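Local coordinates for acyl-coenzyme A oxidase 3 (Yarrowia lipolytica, PDB 5YS9), which catalyses the FAD-dependent oxidation of acyl-CoA by molecular oxygen to the (2E)-enoyl-CoA and hydrogen peroxide in peroxisomal fatty acid beta-oxidation, at residues T176-I181 with F187-P192; L217-K222 with G287-P292; P507-E512 with E604-P609. All coordinates share one frame; numbering follows the deposited sequence.

Overall arrangement
Along the chain the three contacts follow one another, each closing before the next opens. The first segment of contact 2 lies in the same mixed beta sheet of the acyl-CoA dehydrogenase middle domain as contact 1; its second belongs to a small two-stranded sheet. The two centres are about 13 Å apart. Strands 177-181 and 210-219 are parallel neighbours, and Ala178 O lies 3.0 Å from Leu218 N, a probable hydrogen bond. Contact 3 belongs to the helical C-terminal acyl-CoA oxidase region, its centre about 58 Å from that of contact 1 and across the chain's centre. Only contact 1 is local, a hairpin with ends 6 residues apart; contacts 2 and 3 bring together segments 65 and 92 residues apart.

Contact 1 of 3, residues T176-I181 with F187-P192; sequences TTATYI and FIINTP
Thr177 and Asn190 form one rung of an antiparallel beta hairpin, strands 177-181 and 186-190, in the sheet of the acyl-CoA dehydrogenase middle domain. Thr177 N reaches Asn190 O at 2.9 Å and nearly straight (175°), and Asn190 N returns to Thr177 O at 2.8 Å; Thr179 and Ile188 repeat this reciprocal exchange. Other backbone groups bond to neighbouring strands: Ala178 to Arg216 and Leu218, Tyr180 to Leu218, Phe187 to Ile271. On the non-hydrogen-bonded pairs, Ile189 CD1 packs on Ala178 CB at 3.5 Å, while Tyr180 turns its edge to the face of Phe187, ring centroids 5.7 Å apart and planes at 60°. With CG of Tyr180 anti to the backbone N (chi1 -179°), CD1 comes over the rim of that face. With an alanine in place of Phe187, the edge of Tyr180 would probably lose the face it meets, and Phe229 its edge-to-face partner. The polar side-chain ends find partners outside the two segments: Asn190 OD1 accepts from Asn268 N, Thr176 OG1 bonds Glu164 OE2, and Tyr180 OH bonds Asp185 OD1 in the hairpin's own connecting loop. Asn190 O takes a second, weak bond from Thr177 OG1 at 3.3 Å.

Contact 2 of 3, residues L217-K222 with G287-P292; sequences LLVDGK and GKVSQP
Gly287 opens its segment by presenting a carbonyl to the flank of Val219: Gly287 O is 3.5 Å from Val219 CG1, a van der Waals approach of a polar atom to a methyl group. The glycine suits the spot on two counts. At its backbone angles (phi 83°) a CB would be jammed against the carbonyl oxygen of the preceding residue, and the same CB would head for Val219 CG1. Lys288 follows, its backbone N bonded to Ser284 OG. At Val289 the chain turns a side chain back toward the partner, and the two valines run alongside in opposing senses, meeting branch to branch with Val219 CG2 and Val289 CG2 3.8 Å apart. CG1 of each valine is anti to its backbone N (chi1 -163° in Val219, 179° in Val289), which sets CG2, the touching methyl, anti to the carbonyl carbon and leaves CG1 of Val219 for the glycine carbonyl. Val289 also rests on Tyr224. With Ser290 the strand returns to its hairpin mate, pairing through the backbone with Lys282. Across the contact, Val219 is the first residue of a type I' turn and is bonded both ways to Lys222. Such a turn is typical of tight two-residue beta hairpins, and here it links strands 210-219 and 222-232 where the small hairpin of strands 282-283 and 289-290 packs against them.

Contact 3 of 3, residues P507-E512 with E604-P609; sequences PKVLIE and EGFLQP
Phe606 is the aromatic residue that carries this contact, its ring reaching from the loop after helix 598-604 to the first turns of helix 507-534. CB leaves the backbone toward that helix, and CG stands anti to the backbone N (chi1 -164°), which carries the ring out from the loop; the touching is done by its far rim. CE1 meets Glu512 OE1 at 3.3 Å. Because that oxygen lies at the edge and in the ring plane, it faces the slightly positive C-H rim and not the electron-rich face, a probably favourable electrostatic fit; the carboxylate plane is turned 90° to the ring. At the tip, CZ lies 3.9 Å from the same Glu512 OE1 and 4.1 Å from Val509 O, and it grazes Val509 CG1 at 4.5 Å. The glutamate reaches the ring through an extended chain, and its other oxygen, OE2, forms a salt bridge with Arg502, which probably steadies the carboxylate at the ring edge. Just before the phenylalanine, Gly605 is where the chain departs from helical angles, its positive phi (85°) belonging to a Schellman motif. Phe606 also leans on Ala513 and Lys516 further along helix 507-534, and its backbone bonds to Leu499; the ring bridges from the loop between helices 598-604 and 609-628 to the first turns of helix 507-534.

Contact 1 of 3, residues T176-I181 with F187-P192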
loop_
_atom_site.group_PDB
_atom_site.type_symbol
_atom_site.label_atom_id
_atom_site.label_comp_id
_atom_site.label_asym_id
_atom_site.label_seq_id
_atom_site.Cartn_x
_atom_site.Cartn_y
_atom_site.Cartn_z
ATOM N N THR A 176 3.938 17.897 -28.204
ATOM C CA THR A 176 3.495 19.296 -28.349
ATOM C C THR A 176 4.573 20.048 -29.107
ATOM O O THR A 176 5.753 19.860 -28.841
ATOM C CB THR A 176 3.203 19.986 -27.001
ATOM O OG1 THR A 176 2.259 19.198 -26.264
ATOM C CG2 THR A 176 2.584 21.352 -27.231
ATOM N N THR A 177 4.148 20.880 -30.049
ATOM C CA THR A 177 5.056 21.551 -30.985
ATOM C C THR A 177 5.071 23.038 -30.816
ATOM O O THR A 177 4.049 23.626 -30.468
ATOM C CB THR A 177 4.689 21.282 -32.455
ATOM O OG1 THR A 177 3.394 21.825 -32.761
ATOM C CG2 THR A 177 4.749 19.817 -32.748
ATOM N N ALA A 178 6.234 23.630 -31.105
ATOM C CA ALA A 178 6.489 25.061 -31.034
ATOM C C ALA A 178 7.153 25.454 -32.377
ATOM O O ALA A 178 8.338 25.196 -32.597
ATOM C CB ALA A 178 7.425 25.350 -29.845
ATOM N N THR A 179 6.398 26.054 -33.280
ATOM C CA THR A 179 6.874 26.233 -34.639
ATOM C C THR A 179 7.266 27.683 -34.855
ATOM O O THR A 179 6.441 28.559 -34.626
ATOM C CB THR A 179 5.801 25.789 -35.636
ATOM O OG1 THR A 179 5.522 24.405 -35.418
ATOM C CG2 THR A 179 6.319 25.916 -37.023
ATOM N N TYR A 180 8.513 27.952 -35.262
ATOM C CA TYR A 180 8.961 29.338 -35.421
ATOM C C TYR A 180 8.356 29.897 -36.711
ATOM O O TYR A 180 8.385 29.227 -37.734
ATOM C CB TYR A 180 10.509 29.465 -35.417
ATOM C CG TYR A 180 11.004 30.916 -35.551
ATOM C CD1 TYR A 180 10.700 31.866 -34.585
ATOM C CD2 TYR A 180 11.739 31.335 -36.659
ATOM C CE1 TYR A 180 11.109 33.180 -34.711
ATOM C CE2 TYR A 180 12.173 32.652 -36.789
ATOM C CZ TYR A 180 11.852 33.571 -35.818
ATOM O OH TYR A 180 12.251 34.880 -35.924
ATOM N N ILE A 181 7.789 31.090 -36.615
ATOM C CA ILE A 181 7.374 31.857 -37.764
ATOM C C ILE A 181 8.211 33.123 -37.820
ATOM O O ILE A 181 8.106 33.976 -36.963
ATOM C CB ILE A 181 5.903 32.249 -37.635
ATOM C CG1 ILE A 181 5.060 31.018 -37.368
ATOM C CG2 ILE A 181 5.423 32.943 -38.888
ATOM C CD1 ILE A 181 5.392 29.867 -38.280
ATOM N N PHE A 187 6.515 31.962 -31.896
ATOM C CA PHE A 187 6.268 30.520 -31.899
ATOM C C PHE A 187 4.765 30.244 -31.917
ATOM O O PHE A 187 4.001 30.949 -31.280
ATOM C CB PHE A 187 6.907 29.821 -30.702
ATOM C CG PHE A 187 8.397 29.817 -30.740
ATOM C CD1 PHE A 187 9.068 29.011 -31.639
ATOM C CD2 PHE A 187 9.128 30.630 -29.876
ATOM C CE1 PHE A 187 10.445 29.000 -31.667
ATOM C CE2 PHE A 187 10.507 30.640 -29.912
ATOM C CZ PHE A 187 11.172 29.817 -30.806
ATOM N N ILE A 188 4.379 29.218 -32.674
ATOM C CA ILE A 188 3.067 28.629 -32.612
ATOM C C ILE A 188 3.161 27.361 -31.753
ATOM O O ILE A 188 3.774 26.374 -32.170
ATOM C CB ILE A 188 2.556 28.254 -34.006
ATOM C CG1 ILE A 188 2.527 29.503 -34.915
ATOM C CG2 ILE A 188 1.158 27.630 -33.914
ATOM C CD1 ILE A 188 1.981 29.219 -36.324
ATOM N N ILE A 189 2.516 27.394 -30.580
ATOM C CA ILE A 189 2.398 26.237 -29.700
ATOM C C ILE A 189 1.137 25.431 -30.039
ATOM O O ILE A 189 0.020 25.980 -30.015
ATOM C CB ILE A 189 2.331 26.624 -28.223
ATOM C CG1 ILE A 189 3.457 27.638 -27.846
ATOM C CG2 ILE A 189 2.388 25.359 -27.371
ATOM C CD1 ILE A 189 4.858 27.248 -28.303
ATOM N N ASN A 190 1.321 24.144 -30.374
ATOM C CA ASN A 190 0.225 23.322 -30.839
ATOM C C ASN A 190 0.253 21.913 -30.262
ATOM O O ASN A 190 1.294 21.240 -30.230
ATOM C CB ASN A 190 0.132 23.273 -32.381
ATOM C CG ASN A 190 -1.216 22.754 -32.870
ATOM O OD1 ASN A 190 -2.278 23.411 -32.696
ATOM N ND2 ASN A 190 -1.203 21.543 -33.431
ATOM N N THR A 191 -0.934 21.484 -29.841
ATOM C CA THR A 191 -1.189 20.127 -29.404
ATOM C C THR A 191 -1.789 19.376 -30.638
ATOM O O THR A 191 -2.944 19.556 -30.958
ATOM C CB THR A 191 -2.227 20.143 -28.225
ATOM O OG1 THR A 191 -1.802 21.013 -27.154
ATOM C CG2 THR A 191 -2.473 18.727 -27.708
ATOM N N PRO A 192 -1.033 18.498 -31.314
ATOM C CA PRO A 192 -1.554 17.913 -32.596
ATOM C C PRO A 192 -2.742 16.897 -32.520
ATOM O O PRO A 192 -3.562 16.842 -33.419
ATOM C CB PRO A 192 -0.318 17.258 -33.202
ATOM C CG PRO A 192 0.545 16.914 -31.996
ATOM C CD PRO A 192 0.329 18.026 -30.994
#

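Contact 2 of 3, residues L217-K222 with G287-P292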
loop_
_atom_site.group_PDB
_atom_site.type_symbol
_atom_site.label_atom_id
_atom_site.label_comp_id
_atom_site.label_asym_id
_atom_site.label_seq_id
_atom_site.Cartn_x
_atom_site.Cartn_y
_atom_site.Cartn_z
ATOM N N LEU A 217 10.931 21.906 -30.570
ATOM C CA LEU A 217 11.231 23.127 -31.269
ATOM C C LEU A 217 11.408 22.828 -32.741
ATOM O O LEU A 217 12.241 22.035 -33.127
ATOM C CB LEU A 217 12.484 23.774 -30.697
ATOM C CG LEU A 217 13.076 24.978 -31.423
ATOM C CD1 LEU A 217 12.221 26.210 -31.253
ATOM C CD2 LEU A 217 14.477 25.235 -30.916
ATOM N N LEU A 218 10.583 23.463 -33.550
ATOM C CA LEU A 218 10.622 23.249 -34.971
ATOM C C LEU A 218 10.939 24.544 -35.677
ATOM O O LEU A 218 10.188 25.494 -35.599
ATOM C CB LEU A 218 9.273 22.722 -35.449
ATOM C CG LEU A 218 8.682 21.520 -34.720
ATOM C CD1 LEU A 218 7.323 21.164 -35.274
ATOM C CD2 LEU A 218 9.598 20.322 -34.807
ATOM N N VAL A 219 12.054 24.564 -36.384
ATOM C CA VAL A 219 12.408 25.700 -37.200
ATOM C C VAL A 219 12.690 25.227 -38.610
ATOM O O VAL A 219 13.567 24.414 -38.830
ATOM C CB VAL A 219 13.641 26.421 -36.644
ATOM C CG1 VAL A 219 13.758 27.801 -37.236
ATOM C CG2 VAL A 219 13.556 26.514 -35.141
ATOM N N ASP A 220 11.931 25.735 -39.564
ATOM C CA ASP A 220 12.169 25.442 -40.960
ATOM C C ASP A 220 12.261 23.961 -41.242
ATOM O O ASP A 220 13.133 23.520 -41.967
ATOM C CB ASP A 220 13.389 26.184 -41.471
ATOM C CG ASP A 220 13.064 27.593 -41.865
ATOM O OD1 ASP A 220 12.143 27.768 -42.685
ATOM O OD2 ASP A 220 13.704 28.529 -41.346
ATOM N N GLY A 221 11.362 23.200 -40.650
ATOM C CA GLY A 221 11.256 21.790 -40.933
ATOM C C GLY A 221 12.222 20.924 -40.179
ATOM O O GLY A 221 12.269 19.727 -40.374
ATOM N N LYS A 222 12.988 21.530 -39.295
ATOM C CA LYS A 222 13.961 20.795 -38.524
ATOM C C LYS A 222 13.463 20.680 -37.107
ATOM O O LYS A 222 12.998 21.644 -36.536
ATOM C CB LYS A 222 15.303 21.510 -38.542
ATOM C CG LYS A 222 16.430 20.771 -37.843
ATOM C CD LYS A 222 17.685 20.784 -38.695
ATOM C CE LYS A 222 18.960 20.598 -37.885
ATOM N NZ LYS A 222 20.136 21.252 -38.527
ATOM N N GLY A 287 15.992 32.956 -37.285
ATOM C CA GLY A 287 15.757 31.516 -37.247
ATOM C C GLY A 287 16.979 30.612 -37.181
ATOM O O GLY A 287 16.904 29.403 -37.474
ATOM N N LYS A 288 18.109 31.158 -36.769
ATOM C CA LYS A 288 19.296 30.327 -36.564
ATOM C C LYS A 288 19.297 29.848 -35.108
ATOM O O LYS A 288 19.083 30.651 -34.186
ATOM C CB LYS A 288 20.593 31.078 -36.953
ATOM C CG LYS A 288 20.990 30.951 -38.428
ATOM C CD LYS A 288 19.816 31.100 -39.416
ATOM C CE LYS A 288 20.246 31.125 -40.883
ATOM N NZ LYS A 288 21.263 32.184 -41.150
ATOM N N VAL A 289 19.541 28.544 -34.941
ATOM C CA VAL A 289 19.514 27.830 -33.669
ATOM C C VAL A 289 20.948 27.484 -33.259
ATOM O O VAL A 289 21.694 26.954 -34.086
ATOM C CB VAL A 289 18.707 26.515 -33.806
ATOM C CG1 VAL A 289 18.671 25.720 -32.502
ATOM C CG2 VAL A 289 17.300 26.791 -34.333
ATOM N N SER A 290 21.294 27.783 -31.995
ATOM C CA SER A 290 22.586 27.499 -31.370
ATOM C C SER A 290 22.372 26.855 -30.000
ATOM O O SER A 290 21.410 27.161 -29.319
ATOM C CB SER A 290 23.389 28.789 -31.187
ATOM O OG SER A 290 22.537 29.926 -31.186
ATOM N N GLN A 291 23.278 25.967 -29.612
ATOM C CA GLN A 291 23.255 25.258 -28.325
ATOM C C GLN A 291 24.694 25.191 -27.766
ATOM O O GLN A 291 25.327 24.145 -27.886
ATOM C CB GLN A 291 22.625 23.854 -28.485
ATOM C CG GLN A 291 21.149 23.960 -28.930
ATOM C CD GLN A 291 20.324 22.662 -28.980
ATOM O OE1 GLN A 291 19.669 22.370 -30.008
ATOM N NE2 GLN A 291 20.295 21.924 -27.863
ATOM N N PRO A 292 25.209 26.314 -27.163
ATOM C CA PRO A 292 26.635 26.414 -26.727
ATOM C C PRO A 292 27.083 25.304 -25.762
ATOM O O PRO A 292 26.240 24.607 -25.211
ATOM C CB PRO A 292 26.726 27.808 -26.045
ATOM C CG PRO A 292 25.542 28.589 -26.523
ATOM C CD PRO A 292 24.478 27.585 -26.927
#

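Contact 3 of 3, residues P507-E512 with E604-P609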
loop_
_atom_site.group_PDB
_atom_site.type_symbol
_atom_site.label_atom_id
_atom_site.label_comp_id
_atom_site.label_asym_id
_atom_site.label_seq_id
_atom_site.Cartn_x
_atom_site.Cartn_y
_atom_site.Cartn_z
ATOM N N PRO A 507 30.721 -3.953 12.297
ATOM C CA PRO A 507 30.363 -3.199 11.093
ATOM C C PRO A 507 31.290 -3.377 9.867
ATOM O O PRO A 507 30.788 -3.424 8.737
ATOM C CB PRO A 507 30.372 -1.741 11.580
ATOM C CG PRO A 507 30.121 -1.833 13.038
ATOM C CD PRO A 507 30.847 -3.067 13.466
ATOM N N LYS A 508 32.602 -3.513 10.063
ATOM C CA LYS A 508 33.508 -3.662 8.913
ATOM C C LYS A 508 33.253 -4.924 8.114
ATOM O O LYS A 508 33.520 -4.974 6.902
ATOM C CB LYS A 508 34.979 -3.523 9.310
ATOM C CG LYS A 508 35.304 -2.102 9.770
ATOM C CD LYS A 508 36.786 -1.787 9.632
ATOM C CE LYS A 508 37.244 -0.762 10.666
ATOM N NZ LYS A 508 37.571 -1.455 11.950
ATOM N N VAL A 509 32.703 -5.923 8.778
ATOM C CA VAL A 509 32.482 -7.225 8.164
ATOM C C VAL A 509 31.191 -7.181 7.343
ATOM O O VAL A 509 31.164 -7.526 6.144
ATOM C CB VAL A 509 32.432 -8.306 9.259
ATOM C CG1 VAL A 509 32.050 -9.659 8.684
ATOM C CG2 VAL A 509 33.786 -8.359 9.988
ATOM N N LEU A 510 30.136 -6.724 8.011
ATOM C CA LEU A 510 28.830 -6.523 7.402
ATOM C C LEU A 510 28.925 -5.541 6.205
ATOM O O LEU A 510 28.267 -5.747 5.175
ATOM C CB LEU A 510 27.826 -6.028 8.449
ATOM C CG LEU A 510 27.617 -6.809 9.763
ATOM C CD1 LEU A 510 26.640 -6.048 10.649
ATOM C CD2 LEU A 510 27.141 -8.235 9.534
ATOM N N ILE A 511 29.772 -4.509 6.303
ATOM C CA ILE A 511 30.011 -3.664 5.116
ATOM C C ILE A 511 30.606 -4.479 3.944
ATOM O O ILE A 511 30.119 -4.422 2.793
ATOM C CB ILE A 511 30.868 -2.447 5.452
ATOM C CG1 ILE A 511 30.013 -1.437 6.249
ATOM C CG2 ILE A 511 31.404 -1.786 4.177
ATOM C CD1 ILE A 511 30.798 -0.338 6.941
ATOM N N GLU A 512 31.620 -5.271 4.264
ATOM C CA GLU A 512 32.303 -6.065 3.258
ATOM C C GLU A 512 31.308 -7.030 2.600
ATOM O O GLU A 512 31.316 -7.224 1.385
ATOM C CB GLU A 512 33.486 -6.804 3.889
ATOM C CG GLU A 512 34.466 -7.416 2.896
ATOM C CD GLU A 512 35.258 -8.543 3.532
ATOM O OE1 GLU A 512 34.981 -9.730 3.283
ATOM O OE2 GLU A 512 36.141 -8.246 4.343
ATOM N N GLU A 604 26.756 -16.096 -3.368
ATOM C CA GLU A 604 28.135 -15.616 -3.529
ATOM C C GLU A 604 29.115 -16.367 -2.652
ATOM O O GLU A 604 30.308 -16.231 -2.828
ATOM C CB GLU A 604 28.267 -14.114 -3.228
ATOM C CG GLU A 604 27.452 -13.209 -4.123
ATOM C CD GLU A 604 27.881 -13.250 -5.572
ATOM O OE1 GLU A 604 29.018 -12.858 -5.893
ATOM O OE2 GLU A 604 27.066 -13.672 -6.402
ATOM N N GLY A 605 28.622 -17.101 -1.669
ATOM C CA GLY A 605 29.473 -17.952 -0.849
ATOM C C GLY A 605 30.121 -17.228 0.307
ATOM O O GLY A 605 31.022 -17.769 0.925
ATOM N N PHE A 606 29.644 -16.024 0.628
ATOM C CA PHE A 606 30.100 -15.309 1.814
ATOM C C PHE A 606 29.639 -15.972 3.130
ATOM O O PHE A 606 30.366 -15.974 4.125
ATOM C CB PHE A 606 29.598 -13.877 1.788
ATOM C CG PHE A 606 30.308 -12.962 2.758
ATOM C CD1 PHE A 606 31.532 -12.397 2.435
ATOM C CD2 PHE A 606 29.759 -12.678 4.000
ATOM C CE1 PHE A 606 32.172 -11.553 3.314
ATOM C CE2 PHE A 606 30.406 -11.839 4.890
ATOM C CZ PHE A 606 31.609 -11.275 4.554
ATOM N N LEU A 607 28.428 -16.503 3.112
ATOM C CA LEU A 607 27.838 -17.206 4.241
ATOM C C LEU A 607 27.470 -18.634 3.811
ATOM O O LEU A 607 27.258 -18.907 2.640
ATOM C CB LEU A 607 26.556 -16.493 4.677
ATOM C CG LEU A 607 26.570 -15.042 5.188
ATOM C CD1 LEU A 607 25.219 -14.672 5.797
ATOM C CD2 LEU A 607 27.659 -14.769 6.208
ATOM N N GLN A 608 27.402 -19.541 4.771
ATOM C CA GLN A 608 26.903 -20.891 4.529
ATOM C C GLN A 608 25.581 -21.046 5.318
ATOM O O GLN A 608 25.251 -20.177 6.154
ATOM C CB GLN A 608 27.953 -21.930 4.966
ATOM C CG GLN A 608 29.343 -21.809 4.314
ATOM C CD GLN A 608 30.456 -21.912 5.360
ATOM O OE1 GLN A 608 30.709 -20.968 6.135
ATOM N NE2 GLN A 608 31.093 -23.068 5.420
ATOM N N PRO A 609 24.810 -22.129 5.047
ATOM C CA PRO A 609 23.555 -22.412 5.753
ATOM C C PRO A 609 23.573 -22.146 7.260
ATOM O O PRO A 609 22.631 -21.567 7.786
ATOM C CB PRO A 609 23.353 -23.884 5.462
ATOM C CG PRO A 609 23.832 -24.001 4.034
ATOM C CD PRO A 609 24.983 -23.050 3.897
#